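Local coordinates for YfdX protein (PDB 6A02) that is of unknown molecular function but has been linked to antibiotic stress and virulence in Salmonella Typhi, at residues I85-P93 and L120-I128; V127-P135 and G168-V176. All coordinates share one frame; numbering follows the deposited sequence.

Interaction 1: I85-P93 and L120-I128; sequences ITVAEDYLP and LKLAGVSVI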
loop_
_atom_site.group_PDB
_atom_site.type_symbol
_atom_site.label_atom_id
_atom_site.label_comp_id
_atom_site.label_asym_id
_atom_site.label_seq_id
_atom_site.Cartn_x
_atom_site.Cartn_y
_atom_site.Cartn_z
ATOM N N ILE A 85 14.169 3.294 0.916
ATOM C CA ILE A 85 14.362 4.688 1.297
ATOM C C ILE A 85 13.130 5.500 0.921
ATOM O O ILE A 85 12.568 5.322 -0.165
ATOM C CB ILE A 85 15.607 5.263 0.589
ATOM C CG1 ILE A 85 16.860 4.500 1.021
ATOM C CG2 ILE A 85 15.766 6.758 0.865
ATOM C CD1 ILE A 85 17.202 4.688 2.470
ATOM N N THR A 86 12.727 6.404 1.814
ATOM C CA THR A 86 11.827 7.502 1.479
ATOM C C THR A 86 12.548 8.824 1.680
ATOM O O THR A 86 13.105 9.087 2.754
ATOM C CB THR A 86 10.582 7.469 2.371
ATOM O OG1 THR A 86 9.867 6.268 2.111
ATOM C CG2 THR A 86 9.672 8.697 2.111
ATOM N N VAL A 87 12.518 9.673 0.655
ATOM C CA VAL A 87 13.053 11.025 0.757
ATOM C C VAL A 87 11.895 12.006 0.881
ATOM O O VAL A 87 10.782 11.760 0.400
ATOM C CB VAL A 87 13.961 11.387 -0.438
ATOM C CG1 VAL A 87 15.181 10.490 -0.456
ATOM C CG2 VAL A 87 13.187 11.267 -1.746
ATOM N N ALA A 88 12.162 13.126 1.549
ATOM C CA ALA A 88 11.218 14.237 1.647
ATOM C C ALA A 88 11.966 15.512 1.293
ATOM O O ALA A 88 12.857 15.940 2.034
ATOM C CB ALA A 88 10.636 14.336 3.055
ATOM N N GLU A 89 11.603 16.122 0.171
ATOM C CA GLU A 89 12.335 17.253 -0.382
ATOM C C GLU A 89 11.627 18.562 -0.044
ATOM O O GLU A 89 10.483 18.772 -0.453
ATOM C CB GLU A 89 12.456 17.102 -1.895
ATOM C CG GLU A 89 13.176 15.836 -2.313
ATOM C CD GLU A 89 13.638 15.890 -3.749
ATOM O OE1 GLU A 89 13.664 16.996 -4.330
ATOM O OE2 GLU A 89 13.970 14.829 -4.299
ATOM N N ASP A 90 12.311 19.428 0.697
ATOM C CA ASP A 90 11.844 20.793 0.900
ATOM C C ASP A 90 11.983 21.571 -0.401
ATOM O O ASP A 90 12.788 21.235 -1.271
ATOM C CB ASP A 90 12.729 21.495 1.930
ATOM C CG ASP A 90 12.374 21.148 3.361
ATOM O OD1 ASP A 90 11.546 20.237 3.586
ATOM O OD2 ASP A 90 12.952 21.779 4.273
ATOM N N TYR A 91 11.196 22.633 -0.535
ATOM C CA TYR A 91 11.376 23.498 -1.691
ATOM C C TYR A 91 12.629 24.346 -1.513
ATOM O O TYR A 91 12.794 25.031 -0.498
ATOM C CB TYR A 91 10.165 24.405 -1.915
ATOM C CG TYR A 91 10.415 25.374 -3.050
ATOM C CD1 TYR A 91 10.230 24.986 -4.367
ATOM C CD2 TYR A 91 10.874 26.663 -2.803
ATOM C CE1 TYR A 91 10.478 25.861 -5.415
ATOM C CE2 TYR A 91 11.128 27.542 -3.843
ATOM C CZ TYR A 91 10.922 27.135 -5.145
ATOM O OH TYR A 91 11.167 28.009 -6.183
ATOM N N LEU A 92 13.513 24.300 -2.504
ATOM C CA LEU A 92 14.667 25.180 -2.564
ATOM C C LEU A 92 14.737 25.820 -3.938
ATOM O O LEU A 92 14.312 25.219 -4.931
ATOM C CB LEU A 92 15.977 24.418 -2.309
ATOM C CG LEU A 92 16.407 24.188 -0.862
ATOM C CD1 LEU A 92 17.823 23.622 -0.810
ATOM C CD2 LEU A 92 16.301 25.480 -0.052
ATOM N N PRO A 93 15.256 27.045 -4.029
ATOM C CA PRO A 93 15.501 27.639 -5.348
ATOM C C PRO A 93 16.433 26.750 -6.160
ATOM O O PRO A 93 17.361 26.141 -5.623
ATOM C CB PRO A 93 16.147 28.991 -5.017
ATOM C CG PRO A 93 16.694 28.835 -3.626
ATOM C CD PRO A 93 15.746 27.898 -2.930
ATOM N N LEU A 120 22.483 15.740 2.209
ATOM C CA LEU A 120 21.093 15.798 1.771
ATOM C C LEU A 120 20.280 16.762 2.624
ATOM O O LEU A 120 19.393 17.457 2.109
ATOM C CB LEU A 120 20.478 14.397 1.752
ATOM C CG LEU A 120 20.975 13.533 0.587
ATOM C CD1 LEU A 120 20.451 12.112 0.712
ATOM C CD2 LEU A 120 20.566 14.133 -0.750
ATOM N N LYS A 121 20.574 16.829 3.927
ATOM C CA LYS A 121 19.903 17.800 4.789
ATOM C C LYS A 121 20.149 19.222 4.303
ATOM O O LYS A 121 19.229 20.048 4.281
ATOM C CB LYS A 121 20.372 17.640 6.235
ATOM C CG LYS A 121 19.812 16.437 6.962
ATOM C CD LYS A 121 20.260 16.448 8.421
ATOM C CE LYS A 121 19.908 15.154 9.128
ATOM N NZ LYS A 121 20.390 15.161 10.539
ATOM N N LEU A 122 21.384 19.526 3.891
ATOM C CA LEU A 122 21.662 20.843 3.333
ATOM C C LEU A 122 20.897 21.087 2.041
ATOM O O LEU A 122 20.629 22.245 1.701
ATOM C CB LEU A 122 23.165 21.015 3.107
ATOM C CG LEU A 122 24.038 21.025 4.361
ATOM C CD1 LEU A 122 25.487 21.306 3.981
ATOM C CD2 LEU A 122 23.542 22.046 5.373
ATOM N N ALA A 123 20.538 20.030 1.320
ATOM C CA ALA A 123 19.712 20.137 0.126
ATOM C C ALA A 123 18.228 20.179 0.443
ATOM O O ALA A 123 17.414 20.163 -0.486
ATOM C CB ALA A 123 20.000 18.968 -0.816
ATOM N N GLY A 124 17.866 20.223 1.722
ATOM C CA GLY A 124 16.471 20.203 2.120
ATOM C C GLY A 124 15.814 18.848 2.063
ATOM O O GLY A 124 14.581 18.772 2.010
ATOM N N VAL A 125 16.595 17.771 2.076
ATOM C CA VAL A 125 16.081 16.421 1.879
ATOM C C VAL A 125 16.266 15.647 3.179
ATOM O O VAL A 125 17.392 15.502 3.667
ATOM C CB VAL A 125 16.801 15.718 0.716
ATOM C CG1 VAL A 125 16.211 14.338 0.478
ATOM C CG2 VAL A 125 16.729 16.569 -0.552
ATOM N N SER A 126 15.170 15.148 3.741
ATOM C CA SER A 126 15.266 14.206 4.846
ATOM C C SER A 126 15.177 12.784 4.301
ATOM O O SER A 126 14.588 12.542 3.243
ATOM C CB SER A 126 14.170 14.451 5.883
ATOM O OG SER A 126 12.892 14.247 5.323
ATOM N N VAL A 127 15.766 11.844 5.036
ATOM C CA VAL A 127 15.843 10.445 4.623
ATOM C C VAL A 127 15.208 9.583 5.703
ATOM O O VAL A 127 15.540 9.714 6.888
ATOM C CB VAL A 127 17.296 9.997 4.365
ATOM C CG1 VAL A 127 17.338 8.522 3.999
ATOM C CG2 VAL A 127 17.901 10.818 3.242
ATOM N N ILE A 128 14.312 8.694 5.286
ATOM C CA ILE A 128 13.691 7.707 6.161
ATOM C C ILE A 128 14.013 6.334 5.596
ATOM O O ILE A 128 13.931 6.124 4.381
ATOM C CB ILE A 128 12.165 7.923 6.214
ATOM C CG1 ILE A 128 11.827 9.187 7.004
ATOM C CG2 ILE A 128 11.455 6.703 6.800
ATOM C CD1 ILE A 128 11.995 9.031 8.487
HETATM O O HOH W 1 12.245 11.651 4.628
HETATM O O HOH W 2 14.839 19.409 -1.514
HETATM O O HOH W 3 13.380 17.968 4.638
#
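T86 and I128 belong to the outer part of the antiparallel pairing between strand 77-89 and strand 125-135, far from the centre of the chain, where both strands meet helices. Each residue gives its N-H to the other's carbonyl, T86 N to I128 O at 2.8 Å with an almost straight angle of 171°. A88 and S126 repeat the exchange, and D90 N, just past the strand, ends it on G124 O at 2.7 Å. Between the hydrogen-bonded pairs, V87 faces V127 and E89 faces V125, and on this side V87 CB lies 3.8 Å from V125 CG1, the two valines side by side and pointing the same way. V125 turns this methyl alongside V87 by setting CG1 anti to the backbone N (chi1 -177°), while its CG2 rests on the aliphatic CG of E89. On the A88 side, S126 OG lies 3.2 Å from A88 CB. That OG is hydrogen-bonded to Q138 of the second subunit, and water 1 joins it to the backbone, donating to T86 O.

G124 closes helix 113-122 in a Schellman motif; its positive phi turns the chain into the strand. L92 drapes over this turn, its CD1 3.5 Å from A123 O, and water 2 bridges D90 O and A123 O. The charged tips find partners beyond the pairing: E89 pairs with K97 of the same chain and meets Y156 of the third subunit, and D90 meets K141 of the second subunit. The chemistry thus implies a division of labour, with main-chain bonds fixing the register while polar ends and ordered waters tie the pairing to the helix terminus and the tetramer.

Interaction 2: V127-P135 and G168-V176; sequences VIENQELIP and GIVVDSQSV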
loop_
_atom_site.group_PDB
_atom_site.type_symbol
_atom_site.label_atom_id
_atom_site.label_comp_id
_atom_site.label_asym_id
_atom_site.label_seq_id
_atom_site.Cartn_x
_atom_site.Cartn_y
_atom_site.Cartn_z
ATOM N N VAL A 127 15.766 11.844 5.036
ATOM C CA VAL A 127 15.843 10.445 4.623
ATOM C C VAL A 127 15.208 9.583 5.703
ATOM O O VAL A 127 15.540 9.714 6.888
ATOM C CB VAL A 127 17.296 9.997 4.365
ATOM C CG1 VAL A 127 17.338 8.522 3.999
ATOM C CG2 VAL A 127 17.901 10.818 3.242
ATOM N N ILE A 128 14.312 8.694 5.286
ATOM C CA ILE A 128 13.691 7.707 6.161
ATOM C C ILE A 128 14.013 6.334 5.596
ATOM O O ILE A 128 13.931 6.124 4.381
ATOM C CB ILE A 128 12.165 7.923 6.214
ATOM C CG1 ILE A 128 11.827 9.187 7.004
ATOM C CG2 ILE A 128 11.455 6.703 6.800
ATOM C CD1 ILE A 128 11.995 9.031 8.487
ATOM N N GLU A 129 14.398 5.401 6.463
ATOM C CA GLU A 129 14.644 4.031 6.044
ATOM C C GLU A 129 13.451 3.169 6.441
ATOM O O GLU A 129 13.044 3.165 7.610
ATOM C CB GLU A 129 15.925 3.489 6.678
ATOM C CG GLU A 129 16.244 2.102 6.218
ATOM C CD GLU A 129 17.447 1.498 6.901
ATOM O OE1 GLU A 129 17.666 1.771 8.101
ATOM O OE2 GLU A 129 18.159 0.727 6.232
ATOM N N ASN A 130 12.893 2.444 5.469
ATOM C CA ASN A 130 11.728 1.587 5.698
ATOM C C ASN A 130 12.212 0.148 5.751
ATOM O O ASN A 130 12.641 -0.407 4.737
ATOM C CB ASN A 130 10.708 1.743 4.577
ATOM C CG ASN A 130 10.384 3.169 4.288
ATOM O OD1 ASN A 130 9.794 3.864 5.107
ATOM N ND2 ASN A 130 10.756 3.620 3.092
ATOM N N GLN A 131 12.129 -0.460 6.923
ATOM C CA GLN A 131 12.581 -1.825 7.119
ATOM C C GLN A 131 11.370 -2.746 7.147
ATOM O O GLN A 131 10.520 -2.636 8.041
ATOM C CB GLN A 131 13.379 -1.948 8.414
ATOM C CG GLN A 131 14.696 -1.158 8.398
ATOM C CD GLN A 131 15.531 -1.392 9.634
ATOM O OE1 GLN A 131 15.170 -2.187 10.505
ATOM N NE2 GLN A 131 16.662 -0.701 9.717
ATOM N N GLU A 132 11.288 -3.634 6.166
ATOM C CA GLU A 132 10.234 -4.632 6.117
ATOM C C GLU A 132 10.628 -5.782 7.031
ATOM O O GLU A 132 11.743 -6.299 6.931
ATOM C CB GLU A 132 10.080 -5.124 4.681
ATOM C CG GLU A 132 8.928 -6.069 4.489
ATOM C CD GLU A 132 8.806 -6.598 3.065
ATOM O OE1 GLU A 132 9.646 -6.249 2.214
ATOM O OE2 GLU A 132 7.858 -7.374 2.800
ATOM N N LEU A 133 9.711 -6.180 7.919
ATOM C CA LEU A 133 9.972 -7.188 8.938
ATOM C C LEU A 133 8.897 -8.259 8.906
ATOM O O LEU A 133 7.731 -7.980 8.601
ATOM C CB LEU A 133 9.968 -6.575 10.353
ATOM C CG LEU A 133 10.660 -5.220 10.563
ATOM C CD1 LEU A 133 10.415 -4.689 11.967
ATOM C CD2 LEU A 133 12.151 -5.332 10.307
ATOM N N ILE A 134 9.281 -9.482 9.271
ATOM C CA ILE A 134 8.300 -10.538 9.540
ATOM C C ILE A 134 8.582 -11.183 10.888
ATOM O O ILE A 134 9.741 -11.244 11.329
ATOM C CB ILE A 134 8.266 -11.622 8.451
ATOM C CG1 ILE A 134 9.632 -12.297 8.315
ATOM C CG2 ILE A 134 7.743 -11.048 7.122
ATOM C CD1 ILE A 134 9.580 -13.576 7.517
ATOM N N PRO A 135 7.554 -11.698 11.566
ATOM C CA PRO A 135 7.773 -12.488 12.785
ATOM C C PRO A 135 8.201 -13.890 12.377
ATOM O O PRO A 135 7.469 -14.594 11.681
ATOM C CB PRO A 135 6.393 -12.496 13.447
ATOM C CG PRO A 135 5.428 -12.401 12.274
ATOM C CD PRO A 135 6.122 -11.544 11.236
ATOM N N GLY A 168 1.222 -10.350 8.036
ATOM C CA GLY A 168 2.124 -10.145 9.151
ATOM C C GLY A 168 3.362 -9.343 8.823
ATOM O O GLY A 168 4.120 -8.998 9.736
ATOM N N ILE A 169 3.591 -9.042 7.546
ATOM C CA ILE A 169 4.679 -8.142 7.177
ATOM C C ILE A 169 4.376 -6.756 7.724
ATOM O O ILE A 169 3.290 -6.206 7.495
ATOM C CB ILE A 169 4.824 -8.075 5.651
ATOM C CG1 ILE A 169 5.202 -9.439 5.069
ATOM C CG2 ILE A 169 5.836 -7.014 5.278
ATOM C CD1 ILE A 169 5.082 -9.494 3.569
ATOM N N VAL A 170 5.340 -6.169 8.430
ATOM C CA VAL A 170 5.207 -4.797 8.905
ATOM C C VAL A 170 6.373 -3.988 8.363
ATOM O O VAL A 170 7.401 -4.532 7.959
ATOM C CB VAL A 170 5.139 -4.687 10.442
ATOM C CG1 VAL A 170 3.992 -5.534 10.991
ATOM C CG2 VAL A 170 6.458 -5.085 11.075
ATOM N N VAL A 171 6.205 -2.676 8.338
ATOM C CA VAL A 171 7.245 -1.775 7.851
ATOM C C VAL A 171 7.557 -0.792 8.965
ATOM O O VAL A 171 6.710 0.038 9.329
ATOM C CB VAL A 171 6.827 -1.045 6.571
ATOM C CG1 VAL A 171 7.925 -0.069 6.132
ATOM C CG2 VAL A 171 6.527 -2.046 5.455
ATOM N N ASP A 172 8.762 -0.890 9.515
ATOM C CA ASP A 172 9.270 0.068 10.489
ATOM C C ASP A 172 9.982 1.165 9.709
ATOM O O ASP A 172 11.054 0.934 9.129
ATOM C CB ASP A 172 10.257 -0.623 11.427
ATOM C CG ASP A 172 10.664 0.247 12.608
ATOM O OD1 ASP A 172 10.740 1.483 12.460
ATOM O OD2 ASP A 172 10.908 -0.312 13.696
ATOM N N SER A 173 9.402 2.356 9.692
ATOM C CA SER A 173 10.002 3.506 9.029
ATOM C C SER A 173 10.663 4.364 10.093
ATOM O O SER A 173 9.989 4.848 11.011
ATOM C CB SER A 173 8.932 4.302 8.279
ATOM O OG SER A 173 8.322 3.505 7.275
ATOM N N GLN A 174 11.975 4.534 9.986
ATOM C CA GLN A 174 12.722 5.264 10.998
ATOM C C GLN A 174 13.617 6.299 10.342
ATOM O O GLN A 174 14.163 6.078 9.258
ATOM C CB GLN A 174 13.580 4.333 11.852
ATOM C CG GLN A 174 12.807 3.643 12.965
ATOM C CD GLN A 174 13.619 2.573 13.682
ATOM O OE1 GLN A 174 13.709 2.567 14.911
ATOM N NE2 GLN A 174 14.195 1.652 12.919
ATOM N N SER A 175 13.739 7.439 11.006
ATOM C CA SER A 175 14.733 8.421 10.612
ATOM C C SER A 175 16.125 7.831 10.779
ATOM O O SER A 175 16.356 6.948 11.610
ATOM C CB SER A 175 14.575 9.658 11.482
ATOM O OG SER A 175 14.726 9.266 12.823
ATOM N N VAL A 176 17.051 8.307 9.955
ATOM C CA VAL A 176 18.387 7.734 9.882
ATOM C C VAL A 176 19.239 8.335 10.991
ATOM O O VAL A 176 19.457 9.551 11.031
ATOM C CB VAL A 176 19.012 7.978 8.501
ATOM C CG1 VAL A 176 20.356 7.279 8.400
ATOM C CG2 VAL A 176 18.069 7.497 7.417
HETATM O O HOH W 4 16.895 11.122 9.128
HETATM O O HOH W 5 15.953 2.529 10.150
#
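E132 and I169 meet near one end of a long antiparallel pairing between strand 125-135 and strand 170-175, and the glutamate repays tracing atom by atom. Its CB points to the face it shares with V171; CG stands anti to the backbone N (chi1 -175°), which brings it over I169, with E132 CG 3.3 Å from I169 CG2. The chain then runs on extended, CD staying 3.7 Å from I169 CG2, and at the tip OE2 is 3.2 Å from that methyl and also borders I169 CD1. The two side chains cross, so the isoleucine covers one flank of the acid's stem and part of its carboxylate.

Further along the same face, S173 OG donates to N130 OD1 at 2.6 Å, in the carbonyl plane and on a lone pair of the amide oxygen. N130 ND2 is hydrogen-bonded to S84 of strand 77-89, so both ends of this amide are engaged. L133 and D172 lie on the other face, where L133 CB packs 3.9 Å from V170 CG2. Six main-chain bonds set the register; that from Q131 N to D172 O is practically straight at 179°, although the donor stands above the carbonyl plane. At the far end V127 CG1 touches V176 CG2, and water 4 links V127 O to V176 N.

Strand 125-135 is central in the sheet, with 77-89 along its other edge. Helix 113-122 covers V127 and V176 through I117, K66 of strand 65-66 touches L133 and D172, and P135 leads directly into helix 136-151.

Strand 125-135 serves both contacts, pairing with 77-89 in interaction 1 and with 170-175 in interaction 2, and V127 and I128 belong to each. Together they make a three-stranded antiparallel sheet in chain order, an example of a sheet built from sequential strands with helices in the connections. Interaction 2 lies near the centre of the chain, has more buried residues and a larger interface, 753 against 534 Å². Interaction 1 lies farther out, where strand gives way to helix, and relies more on bridging waters and on ionic partners, including one in another subunit. A probable hydrogen bond between T86 OG1 and N130 ND2 joins the two.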